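Local structure of serine racemase (Enterococcus faecalis, 4ECL) at residues A[4-9]-A[284-289]; A[39-44]-A[223-228]; A[313-318]-A[365-370]; A[345-350]-A[355-360]. The protein is the cytoplasmic part of a racemase of the alanine racemase family, combining a TIM-barrel-type domain with a C-terminal domain rich in beta strands. All coordinates share one frame; numbering follows the deposited sequence.

Contact 1 of 4, residues A[4-9]-A[284-289]; sequences TDRAYL and YADGFP
Arg6 and Asp286 carry this contact almost alone, an example of two distant pieces of chain tied by a single salt bridge. The electrostatic part is the pairing of guanidinium and carboxylate, with Arg6 NH1 2.7 Å from Asp286 OD2. Its hydrogen bonds differ in quality. NH2 of Arg6 donates to Asp286 OD1 over 3.0 Å, almost in the guanidinium plane but from above that of the carboxylate. The two bonds that NH1 makes, to OD1 at 2.9 Å and to OD2, are both weak, one nitrogen being shared between the two oxygens; the two planes stand 47° apart. The side chains approach from opposite directions, and Arg6 presents the edge of its guanidinium: its CG lies opposite the backbone N (chi1 175°) and the chain runs straight out to NE. On the acceptor side, Gly287 N closes the 3-10 turn onto Tyr284 O at 2.7 Å, and OD2 of Asp286 also accepts from Gly283 N, which helps hold the carboxylate. Arg367 shares that carboxylate, whose negative charge would ease the approach of the two arginines. Arg6 immediately precedes strand 7-11, which runs between strands 245-257 and 369-372, whereas Asp286 sits in the loop linking strands 275-280 and 298-301.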
loop_
_atom_site.group_PDB
_atom_site.type_symbol
_atom_site.label_atom_id
_atom_site.label_comp_id
_atom_site.label_asym_id
_atom_site.label_seq_id
_atom_site.Cartn_x
_atom_site.Cartn_y
_atom_site.Cartn_z
ATOM N N THR A 4 -6.619 -14.993 -11.704
ATOM C CA THR A 4 -5.665 -15.828 -10.981
ATOM C C THR A 4 -4.332 -15.978 -11.711
ATOM O O THR A 4 -3.443 -16.675 -11.238
ATOM C CB THR A 4 -6.246 -17.229 -10.677
ATOM O OG1 THR A 4 -6.859 -17.771 -11.860
ATOM C CG2 THR A 4 -7.274 -17.141 -9.557
ATOM N N ASP A 5 -4.176 -15.304 -12.842
ATOM C CA ASP A 5 -2.972 -15.486 -13.652
ATOM C C ASP A 5 -1.652 -15.057 -12.990
ATOM O O ASP A 5 -0.606 -15.657 -13.248
ATOM C CB ASP A 5 -3.125 -14.789 -15.006
ATOM C CG ASP A 5 -4.062 -15.533 -15.941
ATOM O OD1 ASP A 5 -4.491 -16.654 -15.592
ATOM O OD2 ASP A 5 -4.360 -15.003 -17.033
ATOM N N ARG A 6 -1.698 -14.028 -12.144
ATOM C CA ARG A 6 -0.474 -13.418 -11.616
ATOM C C ARG A 6 -0.356 -13.479 -10.087
ATOM O O ARG A 6 0.407 -14.271 -9.543
ATOM C CB ARG A 6 -0.369 -11.964 -12.104
ATOM C CG ARG A 6 0.790 -11.168 -11.533
ATOM C CD ARG A 6 0.618 -9.694 -11.843
ATOM N NE ARG A 6 1.587 -8.879 -11.122
ATOM C CZ ARG A 6 1.302 -8.130 -10.057
ATOM N NH1 ARG A 6 2.262 -7.425 -9.474
ATOM N NH2 ARG A 6 0.065 -8.075 -9.578
ATOM N N ALA A 7 -1.087 -12.614 -9.397
ATOM C CA ALA A 7 -1.075 -12.604 -7.941
ATOM C C ALA A 7 -2.437 -12.153 -7.488
ATOM O O ALA A 7 -3.033 -11.262 -8.093
ATOM C CB ALA A 7 0.003 -11.666 -7.411
ATOM N N TYR A 8 -2.937 -12.759 -6.419
ATOM C CA TYR A 8 -4.305 -12.499 -6.016
ATOM C C TYR A 8 -4.538 -12.829 -4.561
ATOM O O TYR A 8 -3.751 -13.558 -3.944
ATOM C CB TYR A 8 -5.280 -13.281 -6.904
ATOM C CG TYR A 8 -4.996 -14.758 -6.950
ATOM C CD1 TYR A 8 -4.062 -15.272 -7.835
ATOM C CD2 TYR A 8 -5.655 -15.644 -6.102
ATOM C CE1 TYR A 8 -3.785 -16.631 -7.891
ATOM C CE2 TYR A 8 -5.385 -17.014 -6.146
ATOM C CZ TYR A 8 -4.451 -17.492 -7.046
ATOM O OH TYR A 8 -4.164 -18.832 -7.112
ATOM N N LEU A 9 -5.606 -12.251 -4.020
ATOM C CA LEU A 9 -6.083 -12.575 -2.692
ATOM C C LEU A 9 -7.268 -13.507 -2.835
ATOM O O LEU A 9 -8.094 -13.347 -3.736
ATOM C CB LEU A 9 -6.522 -11.321 -1.941
ATOM C CG LEU A 9 -5.427 -10.315 -1.584
ATOM C CD1 LEU A 9 -6.043 -9.004 -1.146
ATOM C CD2 LEU A 9 -4.528 -10.875 -0.496
ATOM N N TYR A 284 6.780 -5.550 -3.741
ATOM C CA TYR A 284 6.356 -4.681 -2.644
ATOM C C TYR A 284 5.238 -3.718 -3.054
ATOM O O TYR A 284 4.407 -3.364 -2.237
ATOM C CB TYR A 284 7.532 -3.988 -1.946
ATOM C CG TYR A 284 8.474 -3.201 -2.840
ATOM C CD1 TYR A 284 8.096 -1.974 -3.379
ATOM C CD2 TYR A 284 9.759 -3.659 -3.098
ATOM C CE1 TYR A 284 8.964 -1.244 -4.181
ATOM C CE2 TYR A 284 10.638 -2.935 -3.896
ATOM C CZ TYR A 284 10.234 -1.730 -4.435
ATOM O OH TYR A 284 11.094 -1.021 -5.226
ATOM N N ALA A 285 5.172 -3.346 -4.330
ATOM C CA ALA A 285 4.053 -2.521 -4.795
ATOM C C ALA A 285 2.716 -3.240 -4.649
ATOM O O ALA A 285 1.663 -2.610 -4.608
ATOM C CB ALA A 285 4.254 -2.079 -6.224
ATOM N N ASP A 286 2.754 -4.562 -4.553
ATOM C CA ASP A 286 1.532 -5.331 -4.345
ATOM C C ASP A 286 1.236 -5.428 -2.852
ATOM O O ASP A 286 0.267 -6.057 -2.442
ATOM C CB ASP A 286 1.650 -6.734 -4.959
ATOM C CG ASP A 286 1.830 -6.702 -6.456
ATOM O OD1 ASP A 286 0.831 -6.454 -7.173
ATOM O OD2 ASP A 286 2.966 -6.946 -6.920
ATOM N N GLY A 287 2.079 -4.802 -2.037
ATOM C CA GLY A 287 1.865 -4.791 -0.602
ATOM C C GLY A 287 2.540 -5.926 0.130
ATOM O O GLY A 287 2.267 -6.170 1.300
ATOM N N PHE A 288 3.413 -6.651 -0.550
ATOM C CA PHE A 288 4.206 -7.655 0.140
ATOM C C PHE A 288 5.505 -6.969 0.567
ATOM O O PHE A 288 6.365 -6.687 -0.260
ATOM C CB PHE A 288 4.445 -8.865 -0.770
ATOM C CG PHE A 288 4.929 -10.092 -0.045
ATOM C CD1 PHE A 288 4.094 -10.775 0.826
ATOM C CD2 PHE A 288 6.220 -10.569 -0.246
ATOM C CE1 PHE A 288 4.537 -11.901 1.494
ATOM C CE2 PHE A 288 6.675 -11.694 0.409
ATOM C CZ PHE A 288 5.830 -12.363 1.288
ATOM N N PRO A 289 5.636 -6.671 1.867
ATOM C CA PRO A 289 6.673 -5.777 2.409
ATOM C C PRO A 289 8.108 -6.133 2.007
ATOM O O PRO A 289 8.537 -7.269 2.165
ATOM C CB PRO A 289 6.519 -5.942 3.922
ATOM C CG PRO A 289 5.119 -6.427 4.118
ATOM C CD PRO A 289 4.801 -7.264 2.928
#

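Contact 2 of 4, residues A[39-44]-A[223-228]; sequences AEAYGH and ALYGVL. With SO4 (sulfate ion), chain G.
Ala41 and Tyr42 reach the ring of Tyr225 from an unusual support, a left-handed helical turn in which Ala39 to Tyr42 all have phi close to +50°. Gly43, also at positive phi, ends it, and His44 N bonds back to Ala41 O at 2.9 Å. The result is an aromatic cluster centred on Tyr225. The imidazole of His44 lies face to face with the Tyr225 ring, centroids 4.2 Å apart and planes 24° from parallel, with Tyr225 CD1 over the middle of the imidazole. Two weak bonds from His44 ND1, to Ala41 O and to Tyr42 O, help fix the rotation of the imidazole. At its other nitrogen, NE2, a water 2.7 Å away bridges to Tyr225 O, to which it donates. Tyr42 meets Tyr225 differently: the rings are inclined at 33°, and Tyr42 CG comes to 3.6 Å from Tyr225 CE2. Farther out, the phenol oxygen of Tyr225 lies 3.3 Å from Ala41 CB, and its hydrogen-bond partner is Val36 O. Tyr42 OH points instead to the sulfate, donating to O3 over 2.9 Å. Ser204 OG and the backbone N of Gly221 and Val222 hold the same ion, so a side chain and two main-chain amides share it with the tyrosine. The AEAYGH sequence and this anion pocket are consistent with the site where alanine racemase relatives bind the phosphate of pyridoxal phosphate, at the mouth of their TIM barrel.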
loop_
_atom_site.group_PDB
_atom_site.type_symbol
_atom_site.label_atom_id
_atom_site.label_comp_id
_atom_site.label_asym_id
_atom_site.label_seq_id
_atom_site.Cartn_x
_atom_site.Cartn_y
_atom_site.Cartn_z
ATOM N N ALA A 39 -10.579 0.749 5.066
ATOM C CA ALA A 39 -9.383 0.342 4.312
ATOM C C ALA A 39 -9.568 -0.926 3.508
ATOM O O ALA A 39 -8.831 -1.890 3.707
ATOM C CB ALA A 39 -8.203 0.178 5.221
ATOM N N GLU A 40 -10.535 -0.916 2.595
ATOM C CA GLU A 40 -10.840 -2.079 1.784
ATOM C C GLU A 40 -11.084 -3.314 2.639
ATOM O O GLU A 40 -10.595 -4.403 2.311
ATOM C CB GLU A 40 -9.716 -2.350 0.786
ATOM C CG GLU A 40 -9.716 -1.377 -0.368
ATOM C CD GLU A 40 -10.966 -1.508 -1.209
ATOM O OE1 GLU A 40 -11.523 -2.631 -1.286
ATOM O OE2 GLU A 40 -11.400 -0.485 -1.781
ATOM N N ALA A 41 -11.829 -3.122 3.728
ATOM C CA ALA A 41 -12.103 -4.179 4.703
ATOM C C ALA A 41 -10.804 -4.834 5.148
ATOM O O ALA A 41 -10.610 -6.045 4.974
ATOM C CB ALA A 41 -13.067 -5.215 4.136
ATOM N N TYR A 42 -9.909 -4.009 5.689
ATOM C CA TYR A 42 -8.599 -4.460 6.140
ATOM C C TYR A 42 -7.898 -5.247 5.041
ATOM O O TYR A 42 -7.247 -6.267 5.309
ATOM C CB TYR A 42 -8.722 -5.315 7.393
ATOM C CG TYR A 42 -9.009 -4.554 8.672
ATOM C CD1 TYR A 42 -10.014 -3.597 8.735
ATOM C CD2 TYR A 42 -8.297 -4.829 9.829
ATOM C CE1 TYR A 42 -10.283 -2.901 9.922
ATOM C CE2 TYR A 42 -8.565 -4.155 11.026
ATOM C CZ TYR A 42 -9.552 -3.187 11.065
ATOM O OH TYR A 42 -9.807 -2.528 12.251
ATOM N N GLY A 43 -8.071 -4.785 3.803
ATOM C CA GLY A 43 -7.386 -5.355 2.654
ATOM C C GLY A 43 -8.101 -6.529 2.004
ATOM O O GLY A 43 -7.684 -7.009 0.958
ATOM N N HIS A 44 -9.194 -6.977 2.610
ATOM C CA HIS A 44 -9.910 -8.158 2.142
ATOM C C HIS A 44 -10.782 -7.870 0.928
ATOM O O HIS A 44 -11.312 -8.788 0.303
ATOM C CB HIS A 44 -10.781 -8.720 3.270
ATOM C CG HIS A 44 -9.993 -9.338 4.379
ATOM N ND1 HIS A 44 -9.178 -8.602 5.208
ATOM C CD2 HIS A 44 -9.882 -10.625 4.784
ATOM C CE1 HIS A 44 -8.594 -9.409 6.076
ATOM N NE2 HIS A 44 -9.004 -10.640 5.841
ATOM N N ALA A 223 -10.689 -9.418 14.519
ATOM C CA ALA A 223 -11.320 -10.677 14.908
ATOM C C ALA A 223 -12.249 -11.171 13.810
ATOM O O ALA A 223 -12.332 -12.374 13.546
ATOM C CB ALA A 223 -12.087 -10.534 16.241
ATOM N N LEU A 224 -12.952 -10.243 13.171
ATOM C CA LEU A 224 -13.871 -10.609 12.104
ATOM C C LEU A 224 -13.121 -11.316 10.969
ATOM O O LEU A 224 -13.660 -12.206 10.301
ATOM C CB LEU A 224 -14.566 -9.361 11.583
ATOM C CG LEU A 224 -15.566 -9.525 10.444
ATOM C CD1 LEU A 224 -16.805 -10.202 10.940
ATOM C CD2 LEU A 224 -15.900 -8.181 9.802
ATOM N N TYR A 225 -11.866 -10.935 10.777
ATOM C CA TYR A 225 -11.065 -11.476 9.680
ATOM C C TYR A 225 -10.238 -12.690 10.107
ATOM O O TYR A 225 -9.471 -13.254 9.323
ATOM C CB TYR A 225 -10.194 -10.366 9.073
ATOM C CG TYR A 225 -11.027 -9.189 8.612
ATOM C CD1 TYR A 225 -11.915 -9.321 7.549
ATOM C CD2 TYR A 225 -10.950 -7.960 9.249
ATOM C CE1 TYR A 225 -12.692 -8.259 7.121
ATOM C CE2 TYR A 225 -11.724 -6.885 8.828
ATOM C CZ TYR A 225 -12.593 -7.045 7.763
ATOM O OH TYR A 225 -13.377 -5.991 7.340
ATOM N N GLY A 226 -10.401 -13.089 11.360
ATOM C CA GLY A 226 -9.862 -14.355 11.830
ATOM C C GLY A 226 -8.375 -14.298 12.087
ATOM O O GLY A 226 -7.680 -15.317 12.084
ATOM N N VAL A 227 -7.880 -13.091 12.302
ATOM C CA VAL A 227 -6.480 -12.894 12.609
ATOM C C VAL A 227 -6.398 -12.088 13.896
ATOM O O VAL A 227 -7.234 -11.212 14.136
ATOM C CB VAL A 227 -5.799 -12.139 11.470
ATOM C CG1 VAL A 227 -5.686 -13.035 10.256
ATOM C CG2 VAL A 227 -6.612 -10.908 11.105
ATOM N N LEU A 228 -5.422 -12.384 14.743
ATOM C CA LEU A 228 -5.196 -11.514 15.888
ATOM C C LEU A 228 -3.917 -10.695 15.714
ATOM O O LEU A 228 -2.866 -11.241 15.381
ATOM C CB LEU A 228 -5.217 -12.295 17.205
ATOM C CG LEU A 228 -6.601 -12.835 17.582
ATOM C CD1 LEU A 228 -6.631 -13.219 19.056
ATOM C CD2 LEU A 228 -7.716 -11.831 17.261
HETATM S S SO4 G . -9.925 -3.841 15.763
HETATM O O1 SO4 G . -10.337 -2.440 15.626
HETATM O O2 SO4 G . -11.103 -4.663 16.041
HETATM O O3 SO4 G . -9.306 -4.254 14.507
HETATM O O4 SO4 G . -8.946 -3.959 16.839
HETATM O O HOH W 1 -7.883 -12.771 7.101
#

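Contact 3 of 4, residues A[313-318]-A[365-370]; sequences CMDQLA and GHRLNI
Asp315 and Arg367 face each other across 10.2 Å between their CA atoms, with Arg367 inside a type I turn from Gly365 to Leu368, a gap bridged chiefly by the long arginine. Arg367 does most of the reaching. It leaves with CG anti to the backbone N, then bends at its third torsion (chi3 63°), which turns the guanidinium toward the aspartate. The grip is end-on, with both terminal nitrogens on one oxygen: NH2 lies 3.0 Å and NH1 3.1 Å from Asp315 OD1. OD1 is nearly coplanar with the guanidinium, yet the carboxylate is turned 63° against it. Hence NH2 takes the anti lone pair, while NH1 comes in from above the carboxylate plane. Met314 O lies at the same guanidinium edge, 3.6 Å from Arg367 NH2. Several acids surround this arginine: besides Asp315 and Asp286 of its own chain, Glu68 of the second subunit forms a salt bridge to NH1, which probably steadies its positive charge. The two loops lead into strands of one mixed sheet: 317-320, flanked by 275-280 and 304-309, and 369-372, running parallel to 7-11. The salt bridge therefore joins the approaches to two strands that are not adjacent, next to the subunit interface.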
loop_
_atom_site.group_PDB
_atom_site.type_symbol
_atom_site.label_atom_id
_atom_site.label_comp_id
_atom_site.label_asym_id
_atom_site.label_seq_id
_atom_site.Cartn_x
_atom_site.Cartn_y
_atom_site.Cartn_z
ATOM N N CYS A 313 11.549 -7.163 -5.096
ATOM C CA CYS A 313 11.466 -6.029 -6.002
ATOM C C CYS A 313 10.079 -5.426 -5.985
ATOM O O CYS A 313 9.213 -5.849 -5.232
ATOM C CB CYS A 313 11.862 -6.429 -7.431
ATOM S SG CYS A 313 13.536 -7.072 -7.508
HETATM N N MSE A 314 9.883 -4.417 -6.817
HETATM C CA MSE A 314 8.628 -3.691 -6.842
HETATM C C MSE A 314 7.490 -4.558 -7.357
HETATM O O MSE A 314 6.368 -4.474 -6.852
HETATM C CB MSE A 314 8.781 -2.423 -7.678
HETATM C CG MSE A 314 7.504 -1.664 -7.911
HETATM SE SE MSE A 314 7.959 0.137 -8.432
HETATM C CE MSE A 314 6.460 0.560 -9.446
ATOM N N ASP A 315 7.777 -5.403 -8.346
ATOM C CA ASP A 315 6.733 -6.249 -8.930
ATOM C C ASP A 315 7.035 -7.751 -8.989
ATOM O O ASP A 315 6.248 -8.508 -9.559
ATOM C CB ASP A 315 6.389 -5.762 -10.336
ATOM C CG ASP A 315 6.618 -4.278 -10.505
ATOM O OD1 ASP A 315 5.780 -3.482 -10.014
ATOM O OD2 ASP A 315 7.643 -3.916 -11.129
ATOM N N GLN A 316 8.161 -8.185 -8.428
ATOM C CA GLN A 316 8.520 -9.597 -8.494
ATOM C C GLN A 316 9.473 -9.942 -7.373
ATOM O O GLN A 316 10.084 -9.049 -6.782
ATOM C CB GLN A 316 9.198 -9.938 -9.837
ATOM C CG GLN A 316 10.578 -9.284 -10.013
ATOM C CD GLN A 316 11.366 -9.821 -11.211
ATOM O OE1 GLN A 316 11.227 -10.978 -11.591
ATOM N NE2 GLN A 316 12.203 -8.974 -11.798
ATOM N N LEU A 317 9.603 -11.237 -7.103
ATOM C CA LEU A 317 10.588 -11.748 -6.157
ATOM C C LEU A 317 10.989 -13.180 -6.528
ATOM O O LEU A 317 10.444 -13.760 -7.474
ATOM C CB LEU A 317 10.069 -11.668 -4.714
ATOM C CG LEU A 317 8.795 -12.391 -4.281
ATOM C CD1 LEU A 317 9.073 -13.858 -3.935
ATOM C CD2 LEU A 317 8.201 -11.668 -3.095
ATOM N N ALA A 318 11.949 -13.737 -5.793
ATOM C CA ALA A 318 12.480 -15.054 -6.097
ATOM C C ALA A 318 12.465 -15.981 -4.877
ATOM O O ALA A 318 12.764 -15.558 -3.758
ATOM C CB ALA A 318 13.892 -14.926 -6.642
ATOM N N GLY A 365 -1.871 -4.405 -1.709
ATOM C CA GLY A 365 -1.856 -3.499 -2.846
ATOM C C GLY A 365 -3.135 -3.561 -3.661
ATOM O O GLY A 365 -3.743 -4.620 -3.809
ATOM N N HIS A 366 -3.540 -2.417 -4.198
ATOM C CA HIS A 366 -4.752 -2.324 -5.008
ATOM C C HIS A 366 -4.660 -3.128 -6.299
ATOM O O HIS A 366 -5.685 -3.456 -6.896
ATOM C CB HIS A 366 -5.071 -0.858 -5.343
ATOM C CG HIS A 366 -6.371 -0.677 -6.059
ATOM N ND1 HIS A 366 -6.448 -0.246 -7.367
ATOM C CD2 HIS A 366 -7.647 -0.895 -5.660
ATOM C CE1 HIS A 366 -7.715 -0.198 -7.737
ATOM N NE2 HIS A 366 -8.463 -0.588 -6.721
ATOM N N ARG A 367 -3.433 -3.430 -6.731
ATOM C CA ARG A 367 -3.186 -4.170 -7.974
ATOM C C ARG A 367 -3.576 -5.651 -7.877
ATOM O O ARG A 367 -3.839 -6.299 -8.895
ATOM C CB ARG A 367 -1.705 -4.029 -8.383
ATOM C CG ARG A 367 -1.341 -4.528 -9.772
ATOM C CD ARG A 367 0.040 -3.998 -10.240
ATOM N NE ARG A 367 1.137 -4.459 -9.386
ATOM C CZ ARG A 367 2.410 -4.097 -9.527
ATOM N NH1 ARG A 367 2.768 -3.268 -10.504
ATOM N NH2 ARG A 367 3.330 -4.575 -8.695
ATOM N N LEU A 368 -3.612 -6.186 -6.659
ATOM C CA LEU A 368 -3.932 -7.603 -6.441
ATOM C C LEU A 368 -5.374 -7.896 -6.807
ATOM O O LEU A 368 -6.271 -7.171 -6.395
ATOM C CB LEU A 368 -3.715 -7.972 -4.970
ATOM C CG LEU A 368 -2.276 -7.992 -4.455
ATOM C CD1 LEU A 368 -2.237 -8.187 -2.944
ATOM C CD2 LEU A 368 -1.509 -9.097 -5.166
ATOM N N ASN A 369 -5.616 -8.977 -7.549
ATOM C CA ASN A 369 -6.990 -9.366 -7.833
ATOM C C ASN A 369 -7.598 -10.042 -6.614
ATOM O O ASN A 369 -6.889 -10.648 -5.818
ATOM C CB ASN A 369 -7.077 -10.261 -9.066
ATOM C CG ASN A 369 -6.770 -9.505 -10.351
ATOM O OD1 ASN A 369 -5.739 -9.730 -10.996
ATOM N ND2 ASN A 369 -7.664 -8.593 -10.723
ATOM N N ILE A 370 -8.909 -9.919 -6.453
ATOM C CA ILE A 370 -9.574 -10.522 -5.298
ATOM C C ILE A 370 -10.592 -11.573 -5.714
ATOM O O ILE A 370 -11.498 -11.297 -6.499
ATOM C CB ILE A 370 -10.239 -9.464 -4.399
ATOM C CG1 ILE A 370 -9.188 -8.458 -3.926
ATOM C CG2 ILE A 370 -10.923 -10.130 -3.227
ATOM C CD1 ILE A 370 -9.665 -7.537 -2.838
#

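Contact 4 of 4, residues A[345-350]-A[355-360]; sequences TAPMVA and SITNEL
Ala350 marks the tight part of this helix-to-helix contact, where its CB is pressed to 3.6 Å from both Ile356 C and Thr357 N. Here a methyl group lies directly against the backbone at the start of helix 357-362. Beside it, Leu360 CD2 enters between helix 346-352 residues, 3.7 Å from Val349 CG1 and 3.6 Å from Ala346 O; a first torsion that sets CG anti to the backbone N (chi1 179°) directs the leucine there, and it crosses Val349 at about a right angle. Thr357 OG1, 3.6 Å from Pro347 CA, is buried here with no polar partner in the model. Ser355 N, meanwhile, donates to Ala350 O at 2.8 Å and 158°, tying helix 346-352, near its C-terminal end, to the residue before the N-cap of the next helix. The outer side is looser. Selenomethionine Met348 points away from the partner helix and is exposed, though its backbone N is capped by Thr345 OG1, and Ile356, also directed away, packs on Arg290 of the second subunit. Within 355-360, Ser355 OG donates over 2.7 Å to Glu359 OE1. The chemistry implies a connection made chiefly by apolar packing, with one good backbone bond to fix its alignment, probably at some cost for the Thr357 hydroxyl.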
loop_
_atom_site.group_PDB
_atom_site.type_symbol
_atom_site.label_atom_id
_atom_site.label_comp_id
_atom_site.label_asym_id
_atom_site.label_seq_id
_atom_site.Cartn_x
_atom_site.Cartn_y
_atom_site.Cartn_z
ATOM N N THR A 345 0.604 -17.994 8.464
ATOM C CA THR A 345 -0.494 -17.093 8.819
ATOM C C THR A 345 -0.127 -15.617 8.687
ATOM O O THR A 345 1.052 -15.243 8.761
ATOM C CB THR A 345 -0.984 -17.338 10.252
ATOM O OG1 THR A 345 -0.039 -16.795 11.181
ATOM C CG2 THR A 345 -1.139 -18.831 10.502
ATOM N N ALA A 346 -1.144 -14.784 8.488
ATOM C CA ALA A 346 -0.936 -13.345 8.459
ATOM C C ALA A 346 -0.182 -12.847 9.700
ATOM O O ALA A 346 0.748 -12.068 9.568
ATOM C CB ALA A 346 -2.252 -12.598 8.262
ATOM N N PRO A 347 -0.558 -13.306 10.909
ATOM C CA PRO A 347 0.273 -12.823 12.020
ATOM C C PRO A 347 1.754 -13.217 11.946
ATOM O O PRO A 347 2.594 -12.393 12.316
ATOM C CB PRO A 347 -0.398 -13.435 13.258
ATOM C CG PRO A 347 -1.817 -13.579 12.866
ATOM C CD PRO A 347 -1.808 -13.923 11.393
HETATM N N MSE A 348 2.066 -14.423 11.473
HETATM C CA MSE A 348 3.456 -14.847 11.334
HETATM C C MSE A 348 4.211 -13.937 10.351
HETATM O O MSE A 348 5.376 -13.566 10.571
HETATM C CB MSE A 348 3.526 -16.312 10.841
HETATM C CG MSE A 348 3.113 -17.360 11.880
HETATM SE SE MSE A 348 2.656 -19.108 11.081
HETATM C CE MSE A 348 4.440 -19.691 10.546
ATOM N N VAL A 349 3.543 -13.590 9.256
ATOM C CA VAL A 349 4.165 -12.777 8.231
ATOM C C VAL A 349 4.368 -11.369 8.779
ATOM O O VAL A 349 5.395 -10.751 8.528
ATOM C CB VAL A 349 3.338 -12.770 6.916
ATOM C CG1 VAL A 349 3.885 -11.756 5.916
ATOM C CG2 VAL A 349 3.337 -14.162 6.286
ATOM N N ALA A 350 3.395 -10.888 9.557
ATOM C CA ALA A 350 3.463 -9.552 10.107
ATOM C C ALA A 350 4.591 -9.490 11.132
ATOM O O ALA A 350 5.324 -8.510 11.198
ATOM C CB ALA A 350 2.134 -9.161 10.722
ATOM N N SER A 355 5.971 -5.868 11.913
ATOM C CA SER A 355 4.785 -5.054 11.757
ATOM C C SER A 355 3.663 -5.675 12.580
ATOM O O SER A 355 3.910 -6.444 13.509
ATOM C CB SER A 355 4.417 -4.990 10.271
ATOM O OG SER A 355 3.157 -4.386 10.048
ATOM N N ILE A 356 2.430 -5.331 12.252
ATOM C CA ILE A 356 1.288 -5.938 12.896
ATOM C C ILE A 356 0.287 -6.268 11.823
ATOM O O ILE A 356 0.287 -5.660 10.757
ATOM C CB ILE A 356 0.599 -4.992 13.907
ATOM C CG1 ILE A 356 0.277 -3.652 13.249
ATOM C CG2 ILE A 356 1.444 -4.807 15.157
ATOM C CD1 ILE A 356 -0.790 -2.877 13.989
ATOM N N THR A 357 -0.583 -7.215 12.131
ATOM C CA THR A 357 -1.547 -7.725 11.174
ATOM C C THR A 357 -2.344 -6.622 10.508
ATOM O O THR A 357 -2.559 -6.653 9.301
ATOM C CB THR A 357 -2.518 -8.684 11.877
ATOM O OG1 THR A 357 -1.843 -9.921 12.138
ATOM C CG2 THR A 357 -3.722 -8.951 11.002
ATOM N N ASN A 358 -2.762 -5.639 11.307
ATOM C CA ASN A 358 -3.623 -4.562 10.836
ATOM C C ASN A 358 -2.950 -3.848 9.672
ATOM O O ASN A 358 -3.586 -3.519 8.672
ATOM C CB ASN A 358 -3.926 -3.549 11.970
ATOM C CG ASN A 358 -4.576 -4.192 13.199
ATOM O OD1 ASN A 358 -5.606 -3.711 13.695
ATOM N ND2 ASN A 358 -3.973 -5.272 13.704
ATOM N N GLU A 359 -1.654 -3.614 9.809
ATOM C CA GLU A 359 -0.914 -2.869 8.790
ATOM C C GLU A 359 -0.611 -3.735 7.562
ATOM O O GLU A 359 -0.751 -3.283 6.422
ATOM C CB GLU A 359 0.384 -2.282 9.361
ATOM C CG GLU A 359 1.233 -1.576 8.302
ATOM C CD GLU A 359 2.619 -1.180 8.783
ATOM O OE1 GLU A 359 3.088 -1.700 9.820
ATOM O OE2 GLU A 359 3.247 -0.343 8.102
ATOM N N LEU A 360 -0.196 -4.978 7.795
ATOM C CA LEU A 360 0.106 -5.895 6.694
ATOM C C LEU A 360 -1.107 -6.049 5.789
ATOM O O LEU A 360 -1.007 -5.924 4.572
ATOM C CB LEU A 360 0.516 -7.266 7.232
ATOM C CG LEU A 360 0.840 -8.327 6.170
ATOM C CD1 LEU A 360 2.121 -7.963 5.413
ATOM C CD2 LEU A 360 0.941 -9.726 6.793
#

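Overall arrangement
Contacts 1 and 3 form one charged cluster, their centres about 3 Å apart, and both reach the mixed sheet in which strands 7-11 and 369-372 are parallel neighbours. Contact 2 lies about 17 Å from contact 1 between centres, in the barrel-type domain and close to the centre of the chain. Contact 4, about 11 Å from contact 2, packs on it through Val227 and Thr357, while Asn358 of helix 357-362 also lies against Tyr42 and Val222, beside the anion pocket. Along the chain, contact 2 falls between the two halves of contact 1, and contact 4 between those of contact 3. All four touch the second subunit, which suggests that the domain junction lies close to the dimer interface.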